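Local coordinates for protein 6-phospho-beta-d glycosidase (Streptococcus pyogenes, PDB 5FOO) that probably hydrolyses 6-phospho-beta-glucosides, as a glycoside hydrolase family 1 enzyme whose pocket holds 6-phosphocyclophellitol, at residues Y99-D104 and Q152-V157; S146-F150 and V203-Y207; V190-Y194 and V274-T279; K394-T398 and H459-I463. The protein carries 1 engineered substitution. Residues are numbered along the deposited sequence.

Overall arrangement
All four contacts lie in the outer layer of a TIM barrel, where helices and loops surround the eight parallel strands. Contacts 1, 2 and 3 form a chain of shared helices: helix 136-153 serves contacts 1 and 2, whose centres are about 14 Å apart, and helix 186-208 serves contacts 2 and 3, with centres about 23 Å apart. The segments of contacts 1 and 2 alternate in sequence, as do those of contacts 2 and 3, so successive parts of the barrel are tied together. Contact 4 comes last along the chain, beside its C-terminal end, about 41 Å from contact 3 (centre to centre) and on the opposite side of the molecule's centre.

Contact 1 (Y99-D104 and Q152-V157); sequences YNRVID and QFGDRV
Residues 99-104 are helical; 152-157 leave helix 136-153 for a turn in which Arg156 N and Val157 N both bond to Phe153 O. CA atoms pair Asn100 with Phe153 and Ile103 with Val157, each at 7.3 Å. In its guanidinium plane, Arg156 (m, t, m) sends NH2 and NH1 to OD1 of Asn100 (m) at 2.8 and 2.9 Å, and NH1 also salt-bridges OD1 of Asp104 (m) at 2.8 Å. Asp155 (p) holds Arg156 NE through OD2 at 3.0 Å, completing a salt-bridge network. Ile103 (m, t) covers one guanidinium face with CG2, which is also 3.7 Å from Arg156 CB; its CG1 lies 3.7 Å from CG2 of Val157 (t). Phe153 (m) places CZ 3.5 Å from CB of Tyr99 (m) and CD1 3.5 Å from Ile103 CD1. A water joins Asn100 ND2 to Gln152 O and OE1. Tyr99 OH leads away, hydrogen-bonding to Glu20. The contact links the outer helices that follow barrel strands 72-76 and 112-116 of the (beta/alpha)8 fold, with Phe153 also touching helix 79-82.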
loop_
_atom_site.group_PDB
_atom_site.type_symbol
_atom_site.label_atom_id
_atom_site.label_comp_id
_atom_site.label_asym_id
_atom_site.label_seq_id
_atom_site.Cartn_x
_atom_site.Cartn_y
_atom_site.Cartn_z
ATOM N N TYR A 99 -14.565 -12.986 -5.462
ATOM C CA TYR A 99 -13.228 -13.206 -4.878
ATOM C C TYR A 99 -12.811 -14.703 -5.023
ATOM O O TYR A 99 -11.619 -15.039 -5.229
ATOM C CB TYR A 99 -13.124 -12.609 -3.446
ATOM C CG TYR A 99 -13.130 -11.094 -3.522
ATOM C CD1 TYR A 99 -12.080 -10.428 -4.144
ATOM C CD2 TYR A 99 -14.215 -10.318 -3.021
ATOM C CE1 TYR A 99 -12.084 -9.064 -4.273
ATOM C CE2 TYR A 99 -14.229 -8.946 -3.150
ATOM C CZ TYR A 99 -13.176 -8.329 -3.788
ATOM O OH TYR A 99 -13.175 -6.964 -3.984
ATOM N N ASN A 100 -13.810 -15.586 -5.079
ATOM C CA ASN A 100 -13.503 -16.983 -5.412
ATOM C C ASN A 100 -12.965 -17.096 -6.859
ATOM O O ASN A 100 -12.005 -17.825 -7.064
ATOM C CB ASN A 100 -14.660 -17.917 -5.101
ATOM C CG ASN A 100 -14.693 -18.327 -3.632
ATOM O OD1 ASN A 100 -13.636 -18.519 -3.013
ATOM N ND2 ASN A 100 -15.916 -18.422 -3.048
ATOM N N ARG A 101 -13.516 -16.315 -7.801
ATOM C CA ARG A 101 -13.001 -16.273 -9.200
ATOM C C ARG A 101 -11.549 -15.782 -9.193
ATOM O O ARG A 101 -10.692 -16.436 -9.753
ATOM C CB ARG A 101 -13.851 -15.372 -10.127
ATOM C CG ARG A 101 -15.129 -15.950 -10.712
ATOM C CD ARG A 101 -15.982 -14.909 -11.488
ATOM N NE ARG A 101 -15.189 -14.156 -12.483
ATOM C CZ ARG A 101 -15.350 -12.852 -12.787
ATOM N NH1 ARG A 101 -16.293 -12.116 -12.228
ATOM N NH2 ARG A 101 -14.571 -12.288 -13.678
ATOM N N VAL A 102 -11.267 -14.673 -8.502
ATOM C CA VAL A 102 -9.928 -14.126 -8.445
ATOM C C VAL A 102 -8.914 -15.151 -7.908
ATOM O O VAL A 102 -7.831 -15.382 -8.459
ATOM C CB VAL A 102 -9.846 -12.859 -7.505
ATOM C CG1 VAL A 102 -8.430 -12.365 -7.460
ATOM C CG2 VAL A 102 -10.765 -11.741 -7.948
ATOM N N ILE A 103 -9.219 -15.693 -6.755
ATOM C CA ILE A 103 -8.283 -16.631 -6.129
ATOM C C ILE A 103 -8.098 -17.935 -6.958
ATOM O O ILE A 103 -6.951 -18.425 -7.154
ATOM C CB ILE A 103 -8.766 -16.948 -4.693
ATOM C CG1 ILE A 103 -8.634 -15.656 -3.800
ATOM C CG2 ILE A 103 -8.030 -18.183 -4.104
ATOM C CD1 ILE A 103 -9.639 -15.579 -2.699
ATOM N N ASP A 104 -9.211 -18.505 -7.435
ATOM C CA ASP A 104 -9.103 -19.757 -8.225
ATOM C C ASP A 104 -8.324 -19.527 -9.523
ATOM O O ASP A 104 -7.541 -20.375 -9.906
ATOM C CB ASP A 104 -10.463 -20.355 -8.545
ATOM C CG ASP A 104 -11.180 -20.912 -7.300
ATOM O OD1 ASP A 104 -10.549 -21.225 -6.273
ATOM O OD2 ASP A 104 -12.428 -20.963 -7.356
ATOM N N GLN A 152 -13.595 -17.965 4.322
ATOM C CA GLN A 152 -14.050 -18.277 2.990
ATOM C C GLN A 152 -12.920 -18.572 2.050
ATOM O O GLN A 152 -13.096 -19.372 1.142
ATOM C CB GLN A 152 -14.907 -17.167 2.430
ATOM C CG GLN A 152 -16.235 -16.931 3.155
ATOM C CD GLN A 152 -17.124 -18.151 3.121
ATOM O OE1 GLN A 152 -17.182 -18.857 2.116
ATOM N NE2 GLN A 152 -17.764 -18.440 4.241
ATOM N N PHE A 153 -11.773 -17.914 2.245
ATOM C CA PHE A 153 -10.690 -17.970 1.305
ATOM C C PHE A 153 -9.424 -18.554 1.833
ATOM O O PHE A 153 -8.501 -18.820 1.046
ATOM C CB PHE A 153 -10.374 -16.532 0.783
ATOM C CG PHE A 153 -11.617 -15.794 0.283
ATOM C CD1 PHE A 153 -12.435 -16.383 -0.684
ATOM C CD2 PHE A 153 -11.983 -14.550 0.788
ATOM C CE1 PHE A 153 -13.565 -15.735 -1.162
ATOM C CE2 PHE A 153 -13.161 -13.913 0.368
ATOM C CZ PHE A 153 -13.949 -14.519 -0.613
ATOM N N GLY A 154 -9.334 -18.761 3.134
ATOM C CA GLY A 154 -8.045 -19.182 3.765
ATOM C C GLY A 154 -7.512 -20.585 3.513
ATOM O O GLY A 154 -6.329 -20.917 3.844
ATOM N N ASP A 155 -8.352 -21.377 2.873
ATOM C CA ASP A 155 -7.993 -22.726 2.420
ATOM C C ASP A 155 -7.088 -22.571 1.264
ATOM O O ASP A 155 -6.213 -23.413 1.075
ATOM C CB ASP A 155 -9.251 -23.543 1.991
ATOM C CG ASP A 155 -10.040 -22.865 0.863
ATOM O OD1 ASP A 155 -10.319 -21.627 0.907
ATOM O OD2 ASP A 155 -10.339 -23.538 -0.094
ATOM N N ARG A 156 -7.262 -21.478 0.494
ATOM C CA ARG A 156 -6.446 -21.254 -0.724
ATOM C C ARG A 156 -5.465 -20.091 -0.670
ATOM O O ARG A 156 -4.387 -20.145 -1.273
ATOM C CB ARG A 156 -7.355 -21.111 -1.928
ATOM C CG ARG A 156 -7.964 -22.448 -2.433
ATOM C CD ARG A 156 -9.227 -22.176 -3.263
ATOM N NE ARG A 156 -10.193 -21.575 -2.329
ATOM C CZ ARG A 156 -11.197 -20.723 -2.600
ATOM N NH1 ARG A 156 -11.417 -20.247 -3.839
ATOM N NH2 ARG A 156 -11.955 -20.286 -1.577
ATOM N N VAL A 157 -5.853 -19.016 0.007
ATOM C CA VAL A 157 -4.923 -17.910 0.275
ATOM C C VAL A 157 -4.171 -18.150 1.591
ATOM O O VAL A 157 -4.788 -18.293 2.667
ATOM C CB VAL A 157 -5.689 -16.573 0.418
ATOM C CG1 VAL A 157 -4.732 -15.430 0.750
ATOM C CG2 VAL A 157 -6.508 -16.293 -0.834
HETATM O O HOH W 1 -16.041 -19.572 -0.140
#

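Contact 2 (S146-F150 and V203-Y207); sequences SKVCF and VIQAY
Helices 146-150 and 203-207 run roughly parallel, their axes 9.7 Å apart at closest approach and crossing at -33°. The CA register is Ser146 with Val203 and Lys147 with Ala206, both at 6.4 Å, then Phe150 with Tyr207 at 6.5 Å. Ser146, in the p rotamer, hydrogen-bonds through OG to Val143 O, yet the same OG rests 3.5 Å from CG1 of Val203 (t). Lys147 (m) lies at the exposed border, where its CG is 4.0 Å from Ala206 CB. Phe150 (m, chi2 -37°) fills the interface. Its CZ is 3.5 Å from Val203 CG1, which sits at the ring edge, and its face receives Tyr207 CB in a CH-pi contact, 4.0 Å from CB to the ring centroid. Tyr207 (t, chi2 68°) also turns its own ring edge toward that face in a T-shaped pair, with centroids 5.0 Å apart and planes at 74°. Trp160 adds an edge-to-face partner for Phe150, and Tyr207 OH bonds to Gly217 N. Such packing between the outer helices 136-153 and 186-208, which flank barrel strand 159-161 in sequence, is typical of the (beta/alpha)8 TIM-barrel fold.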
loop_
_atom_site.group_PDB
_atom_site.type_symbol
_atom_site.label_atom_id
_atom_site.label_comp_id
_atom_site.label_asym_id
_atom_site.label_seq_id
_atom_site.Cartn_x
_atom_site.Cartn_y
_atom_site.Cartn_z
ATOM N N SER A 146 -12.763 -9.355 8.236
ATOM C CA SER A 146 -11.517 -10.129 8.054
ATOM C C SER A 146 -11.775 -11.620 8.317
ATOM O O SER A 146 -11.273 -12.474 7.553
ATOM C CB SER A 146 -10.341 -9.587 8.894
ATOM O OG SER A 146 -10.465 -9.968 10.279
ATOM N N LYS A 147 -12.570 -11.920 9.356
ATOM C CA LYS A 147 -12.955 -13.304 9.655
ATOM C C LYS A 147 -13.726 -13.965 8.500
ATOM O O LYS A 147 -13.457 -15.122 8.156
ATOM C CB LYS A 147 -13.852 -13.401 10.873
ATOM C CG LYS A 147 -13.225 -13.409 12.225
ATOM C CD LYS A 147 -14.310 -13.923 13.205
ATOM C CE LYS A 147 -13.801 -14.103 14.604
ATOM N NZ LYS A 147 -13.855 -12.825 15.373
ATOM N N VAL A 148 -14.678 -13.250 7.890
ATOM C CA VAL A 148 -15.319 -13.797 6.675
ATOM C C VAL A 148 -14.240 -14.176 5.666
ATOM O O VAL A 148 -14.246 -15.303 5.183
ATOM C CB VAL A 148 -16.381 -12.840 6.044
ATOM C CG1 VAL A 148 -16.915 -13.370 4.762
ATOM C CG2 VAL A 148 -17.548 -12.590 7.012
ATOM N N CYS A 149 -13.309 -13.243 5.363
ATOM C CA CYS A 149 -12.251 -13.489 4.375
ATOM C C CYS A 149 -11.424 -14.758 4.716
ATOM O O CYS A 149 -11.243 -15.641 3.904
ATOM C CB CYS A 149 -11.331 -12.304 4.279
ATOM S SG CYS A 149 -12.135 -10.833 3.547
ATOM N N PHE A 150 -10.935 -14.829 5.934
ATOM C CA PHE A 150 -10.156 -16.000 6.362
ATOM C C PHE A 150 -10.975 -17.353 6.274
ATOM O O PHE A 150 -10.455 -18.341 5.757
ATOM C CB PHE A 150 -9.634 -15.800 7.750
ATOM C CG PHE A 150 -8.887 -14.506 7.948
ATOM C CD1 PHE A 150 -8.072 -13.978 6.950
ATOM C CD2 PHE A 150 -8.945 -13.864 9.180
ATOM C CE1 PHE A 150 -7.356 -12.800 7.171
ATOM C CE2 PHE A 150 -8.206 -12.743 9.421
ATOM C CZ PHE A 150 -7.406 -12.195 8.408
ATOM N N VAL A 203 -7.002 -8.117 13.795
ATOM C CA VAL A 203 -7.182 -8.949 12.618
ATOM C C VAL A 203 -6.199 -10.121 12.692
ATOM O O VAL A 203 -6.554 -11.278 12.358
ATOM C CB VAL A 203 -7.056 -8.152 11.288
ATOM C CG1 VAL A 203 -7.037 -9.106 10.116
ATOM C CG2 VAL A 203 -8.302 -7.255 11.185
ATOM N N ILE A 204 -4.991 -9.824 13.117
ATOM C CA ILE A 204 -3.987 -10.869 13.329
ATOM C C ILE A 204 -4.443 -11.880 14.349
ATOM O O ILE A 204 -4.330 -13.069 14.102
ATOM C CB ILE A 204 -2.611 -10.279 13.676
ATOM C CG1 ILE A 204 -2.026 -9.576 12.431
ATOM C CG2 ILE A 204 -1.668 -11.352 14.207
ATOM C CD1 ILE A 204 -0.780 -8.729 12.755
ATOM N N GLN A 205 -5.032 -11.429 15.449
ATOM C CA GLN A 205 -5.566 -12.358 16.419
ATOM C C GLN A 205 -6.605 -13.231 15.728
ATOM O O GLN A 205 -6.600 -14.444 15.931
ATOM C CB GLN A 205 -6.176 -11.662 17.622
ATOM C CG GLN A 205 -6.746 -12.553 18.752
ATOM C CD GLN A 205 -7.313 -11.702 19.863
ATOM O OE1 GLN A 205 -6.854 -11.752 21.004
ATOM N NE2 GLN A 205 -8.230 -10.827 19.512
ATOM N N ALA A 206 -7.511 -12.622 14.958
ATOM C CA ALA A 206 -8.632 -13.344 14.380
ATOM C C ALA A 206 -8.120 -14.390 13.395
ATOM O O ALA A 206 -8.656 -15.491 13.346
ATOM C CB ALA A 206 -9.646 -12.409 13.725
ATOM N N TYR A 207 -7.033 -14.069 12.671
ATOM C CA TYR A 207 -6.508 -14.957 11.678
ATOM C C TYR A 207 -6.009 -16.217 12.407
ATOM O O TYR A 207 -6.272 -17.349 11.962
ATOM C CB TYR A 207 -5.360 -14.301 10.873
ATOM C CG TYR A 207 -4.727 -15.282 9.901
ATOM C CD1 TYR A 207 -5.461 -15.714 8.825
ATOM C CD2 TYR A 207 -3.433 -15.827 10.102
ATOM C CE1 TYR A 207 -4.948 -16.631 7.928
ATOM C CE2 TYR A 207 -2.915 -16.763 9.214
ATOM C CZ TYR A 207 -3.699 -17.184 8.139
ATOM O OH TYR A 207 -3.298 -18.075 7.185
#

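Contact 3 (V190-Y194 and V274-T279); sequences VQVAY and VLWQST
Segment 274-279, a loop between helices 263-271 and 280-288 that is extended from Leu275 onward, packs on outer helix 186-208 of the TIM barrel. It comes nearest to helical residues 190-194 where the CA atoms of Trp276 and Gln191 are 4.6 Å apart. At its start, Val274 O lies 3.1 Å from Val190 CG1, and Val274 CG2 is 4.2 Å from Val190 CG2. Trp276 (p, chi2 68°) lays its indole against the helix: CE3 is 3.7 Å from Val190 CG1, and the five-membered ring makes an offset stack with the ring of Tyr194 (t, chi2 -87°), centroids 4.5 Å apart and planes at 30°. Gln277 N donates a 2.6 Å hydrogen bond to OE1 of Gln191 (t, p). Gln277 O lies over the Tyr194 ring and accepts a hydrogen bond from Lys136 NZ. Ser278 CB approaches Tyr194 OH at 3.2 Å, and this hydroxyl bonds to Glu282. Thr279 takes the N-cap position of helix 280-288, its OG1 accepting from Glu282 N. Gln191 thus accepts firmly from the loop backbone but returns only a weak NE2 bond to Gln277 O (3.3 Å), and this amide pairing sits beside the Tyr194-Trp276 stack.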
loop_
_atom_site.group_PDB
_atom_site.type_symbol
_atom_site.label_atom_id
_atom_site.label_comp_id
_atom_site.label_asym_id
_atom_site.label_seq_id
_atom_site.Cartn_x
_atom_site.Cartn_y
_atom_site.Cartn_z
ATOM N N VAL A 190 -4.405 11.287 15.023
ATOM C CA VAL A 190 -3.630 10.523 15.957
ATOM C C VAL A 190 -4.466 9.346 16.482
ATOM O O VAL A 190 -3.957 8.232 16.660
ATOM C CB VAL A 190 -3.131 11.432 17.088
ATOM C CG1 VAL A 190 -2.504 10.649 18.202
ATOM C CG2 VAL A 190 -2.112 12.404 16.518
ATOM N N GLN A 191 -5.741 9.581 16.738
ATOM C CA GLN A 191 -6.580 8.512 17.239
ATOM C C GLN A 191 -6.791 7.464 16.098
ATOM O O GLN A 191 -6.700 6.270 16.354
ATOM C CB GLN A 191 -7.929 9.060 17.796
ATOM C CG GLN A 191 -8.820 7.985 18.392
ATOM C CD GLN A 191 -8.246 7.369 19.654
ATOM O OE1 GLN A 191 -7.933 8.095 20.594
ATOM N NE2 GLN A 191 -8.138 6.013 19.710
ATOM N N VAL A 192 -7.054 7.926 14.883
ATOM C CA VAL A 192 -7.118 7.044 13.715
ATOM C C VAL A 192 -5.875 6.164 13.564
ATOM O O VAL A 192 -6.032 4.963 13.304
ATOM C CB VAL A 192 -7.462 7.830 12.435
ATOM C CG1 VAL A 192 -7.257 7.044 11.144
ATOM C CG2 VAL A 192 -8.951 8.236 12.482
ATOM N N ALA A 193 -4.671 6.739 13.747
ATOM C CA ALA A 193 -3.447 5.978 13.687
ATOM C C ALA A 193 -3.416 4.865 14.750
ATOM O O ALA A 193 -3.121 3.717 14.426
ATOM C CB ALA A 193 -2.259 6.884 13.832
ATOM N N TYR A 194 -3.760 5.198 16.000
ATOM C CA TYR A 194 -3.855 4.150 17.023
ATOM C C TYR A 194 -4.895 3.080 16.619
ATOM O O TYR A 194 -4.650 1.872 16.769
ATOM C CB TYR A 194 -4.205 4.731 18.386
ATOM C CG TYR A 194 -4.528 3.716 19.446
ATOM C CD1 TYR A 194 -5.779 3.240 19.596
ATOM C CD2 TYR A 194 -3.533 3.254 20.303
ATOM C CE1 TYR A 194 -6.072 2.287 20.577
ATOM C CE2 TYR A 194 -3.792 2.318 21.292
ATOM C CZ TYR A 194 -5.056 1.816 21.411
ATOM O OH TYR A 194 -5.266 0.913 22.360
ATOM N N VAL A 274 -2.400 15.555 22.246
ATOM C CA VAL A 274 -3.126 14.850 21.208
ATOM C C VAL A 274 -2.993 13.332 21.254
ATOM O O VAL A 274 -3.441 12.653 20.330
ATOM C CB VAL A 274 -2.734 15.369 19.784
ATOM C CG1 VAL A 274 -3.188 16.830 19.608
ATOM C CG2 VAL A 274 -1.243 15.207 19.504
ATOM N N LEU A 275 -2.423 12.804 22.324
ATOM C CA LEU A 275 -2.281 11.373 22.490
ATOM C C LEU A 275 -3.637 10.625 22.382
ATOM O O LEU A 275 -4.665 11.081 22.887
ATOM C CB LEU A 275 -1.586 11.036 23.809
ATOM C CG LEU A 275 -1.224 9.550 24.057
ATOM C CD1 LEU A 275 -0.106 9.069 23.126
ATOM C CD2 LEU A 275 -0.836 9.348 25.508
ATOM N N TRP A 276 -3.603 9.504 21.655
ATOM C CA TRP A 276 -4.742 8.614 21.478
ATOM C C TRP A 276 -5.265 8.140 22.807
ATOM O O TRP A 276 -4.562 8.121 23.800
ATOM C CB TRP A 276 -4.375 7.358 20.611
ATOM C CG TRP A 276 -3.086 6.684 21.028
ATOM C CD1 TRP A 276 -2.840 5.995 22.188
ATOM C CD2 TRP A 276 -1.862 6.723 20.316
ATOM N NE1 TRP A 276 -1.536 5.633 22.254
ATOM C CE2 TRP A 276 -0.912 5.998 21.088
ATOM C CE3 TRP A 276 -1.493 7.243 19.065
ATOM C CZ2 TRP A 276 0.388 5.749 20.651
ATOM C CZ3 TRP A 276 -0.160 7.028 18.622
ATOM C CH2 TRP A 276 0.758 6.295 19.417
ATOM N N GLN A 277 -6.515 7.750 22.786
ATOM C CA GLN A 277 -7.109 6.995 23.883
ATOM C C GLN A 277 -6.834 5.492 23.715
ATOM O O GLN A 277 -7.239 4.887 22.712
ATOM C CB GLN A 277 -8.632 7.216 23.871
ATOM C CG GLN A 277 -9.052 8.529 24.458
ATOM C CD GLN A 277 -8.903 8.538 25.981
ATOM O OE1 GLN A 277 -9.479 7.681 26.677
ATOM N NE2 GLN A 277 -8.114 9.487 26.511
ATOM N N SER A 278 -6.240 4.858 24.719
ATOM C CA SER A 278 -6.033 3.442 24.670
ATOM C C SER A 278 -6.548 2.795 25.948
ATOM O O SER A 278 -6.862 3.487 26.871
ATOM C CB SER A 278 -4.541 3.217 24.505
ATOM O OG SER A 278 -3.870 3.500 25.706
ATOM N N THR A 279 -6.640 1.474 25.999
ATOM C CA THR A 279 -6.847 0.741 27.257
ATOM C C THR A 279 -5.720 -0.241 27.471
ATOM O O THR A 279 -5.037 -0.636 26.514
ATOM C CB THR A 279 -8.191 0.000 27.303
ATOM O OG1 THR A 279 -8.137 -1.148 26.459
ATOM C CG2 THR A 279 -9.353 0.922 26.846
#

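Contact 4 (K394-T398 and H459-I463); sequences KEHLT and HNRLI
This is a small apolar helix-to-strand contact at the C-terminal end of the modelled chain, where strand 461-462 lies against helix 387-405 of the barrel's outer layer. Residues 394-398 are helical, while Asn460 (phi/psi 57/41°) turns the chain out of helix 448-459 and into the strand. Nearest CA atoms are those of Lys394 and Leu462, 7.7 Å apart. Leu462 (m, t) points at the helix, its CD1 lying 4.0 Å from Leu397 CB, 3.7 Å from Thr398 OG1 and 4.2 Å from Lys394 O. Thr398 (m) donates OG1 to that carbonyl of Lys394 at 2.8 Å. Lys394 (chi1 t) extends until NZ is 3.6 Å from CG2 of the poorly ordered Ile463. Trp452 and Val456 of helix 448-459 also touch Leu462. Strand 461-462 pairs antiparallel with strand 2-3, so both ends of the modelled chain meet beside the barrel. Leu462 thus carries most of the contact by van der Waals packing on Leu397 and the helix, the threonine hydroxyl being satisfied within its own helix.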
loop_
_atom_site.group_PDB
_atom_site.type_symbol
_atom_site.label_atom_id
_atom_site.label_comp_id
_atom_site.label_asym_id
_atom_site.label_seq_id
_atom_site.Cartn_x
_atom_site.Cartn_y
_atom_site.Cartn_z
ATOM N N LYS A 394 15.008 -1.540 -12.979
ATOM C CA LYS A 394 16.355 -2.141 -12.965
ATOM C C LYS A 394 17.209 -1.548 -11.874
ATOM O O LYS A 394 17.765 -2.287 -11.053
ATOM C CB LYS A 394 17.021 -1.979 -14.343
ATOM C CG LYS A 394 18.409 -2.546 -14.475
ATOM C CD LYS A 394 18.671 -3.038 -15.895
ATOM C CE LYS A 394 20.119 -3.535 -15.986
ATOM N NZ LYS A 394 20.403 -4.429 -17.138
ATOM N N GLU A 395 17.287 -0.217 -11.800
ATOM C CA GLU A 395 18.044 0.407 -10.684
ATOM C C GLU A 395 17.551 0.046 -9.294
ATOM O O GLU A 395 18.368 -0.120 -8.376
ATOM C CB GLU A 395 18.092 1.954 -10.791
ATOM C CG GLU A 395 18.888 2.451 -11.994
ATOM C CD GLU A 395 18.754 3.962 -12.237
ATOM O OE1 GLU A 395 18.529 4.728 -11.267
ATOM O OE2 GLU A 395 18.852 4.374 -13.418
ATOM N N HIS A 396 16.235 0.007 -9.092
ATOM C CA HIS A 396 15.708 -0.197 -7.730
ATOM C C HIS A 396 16.005 -1.656 -7.308
ATOM O O HIS A 396 16.438 -1.929 -6.164
ATOM C CB HIS A 396 14.205 0.171 -7.656
ATOM C CG HIS A 396 13.971 1.650 -7.570
ATOM N ND1 HIS A 396 14.071 2.482 -8.674
ATOM C CD2 HIS A 396 13.683 2.453 -6.518
ATOM C CE1 HIS A 396 13.887 3.730 -8.302
ATOM N NE2 HIS A 396 13.643 3.748 -7.006
ATOM N N LEU A 397 15.792 -2.542 -8.273
ATOM C CA LEU A 397 16.116 -3.966 -8.147
ATOM C C LEU A 397 17.577 -4.207 -7.907
ATOM O O LEU A 397 17.905 -5.157 -7.194
ATOM C CB LEU A 397 15.696 -4.773 -9.372
ATOM C CG LEU A 397 14.327 -5.388 -9.294
ATOM C CD1 LEU A 397 13.972 -5.923 -10.647
ATOM C CD2 LEU A 397 14.277 -6.523 -8.298
ATOM N N THR A 398 18.458 -3.372 -8.483
ATOM C CA THR A 398 19.891 -3.518 -8.265
ATOM C C THR A 398 20.188 -3.217 -6.807
ATOM O O THR A 398 21.041 -3.882 -6.164
ATOM C CB THR A 398 20.716 -2.619 -9.182
ATOM O OG1 THR A 398 20.464 -2.985 -10.542
ATOM C CG2 THR A 398 22.150 -2.798 -8.914
ATOM N N HIS A 459 14.208 -15.958 -15.349
ATOM C CA HIS A 459 15.579 -16.374 -15.082
ATOM C C HIS A 459 16.027 -16.145 -13.636
ATOM O O HIS A 459 17.121 -16.574 -13.254
ATOM C CB HIS A 459 16.527 -15.740 -16.074
ATOM C CG HIS A 459 16.264 -16.175 -17.481
ATOM N ND1 HIS A 459 16.739 -15.486 -18.582
ATOM C CD2 HIS A 459 15.579 -17.238 -17.968
ATOM C CE1 HIS A 459 16.358 -16.109 -19.684
ATOM N NE2 HIS A 459 15.657 -17.177 -19.336
ATOM N N ASN A 460 15.183 -15.483 -12.845
ATOM C CA ASN A 460 15.488 -15.157 -11.462
ATOM C C ASN A 460 16.758 -14.365 -11.306
ATOM O O ASN A 460 17.513 -14.581 -10.377
ATOM C CB ASN A 460 15.475 -16.417 -10.572
ATOM C CG ASN A 460 15.135 -16.092 -9.116
ATOM O OD1 ASN A 460 14.398 -15.139 -8.832
ATOM N ND2 ASN A 460 15.721 -16.837 -8.188
ATOM N N ARG A 461 16.971 -13.407 -12.208
ATOM C CA ARG A 461 18.173 -12.577 -12.200
ATOM C C ARG A 461 18.076 -11.339 -13.124
ATOM O O ARG A 461 17.223 -11.262 -14.020
ATOM C CB ARG A 461 19.390 -13.421 -12.652
ATOM C CG ARG A 461 19.364 -13.725 -14.163
ATOM C CD ARG A 461 20.286 -14.885 -14.496
ATOM N NE ARG A 461 20.519 -14.918 -15.929
ATOM C CZ ARG A 461 21.255 -15.840 -16.540
ATOM N NH1 ARG A 461 21.861 -16.750 -15.844
ATOM N NH2 ARG A 461 21.436 -15.804 -17.835
ATOM N N LEU A 462 18.986 -10.405 -12.901
ATOM C CA LEU A 462 19.179 -9.211 -13.731
ATOM C C LEU A 462 20.521 -9.214 -14.512
ATOM O O LEU A 462 21.482 -9.755 -14.005
ATOM C CB LEU A 462 19.360 -8.023 -12.806
ATOM C CG LEU A 462 18.296 -7.361 -12.014
ATOM C CD1 LEU A 462 18.960 -6.359 -11.085
ATOM C CD2 LEU A 462 17.376 -6.627 -12.940
ATOM N N ILE A 463 20.581 -8.424 -15.602
ATOM C CA ILE A 463 21.791 -8.002 -16.414
ATOM C C ILE A 463 22.395 -9.240 -17.002
ATOM O O ILE A 463 21.650 -10.070 -17.512
ATOM C CB ILE A 463 22.949 -7.129 -15.735
ATOM C CG1 ILE A 463 22.549 -6.359 -14.435
ATOM C CG2 ILE A 463 23.549 -6.157 -16.784
ATOM C CD1 ILE A 463 23.691 -5.694 -13.652
#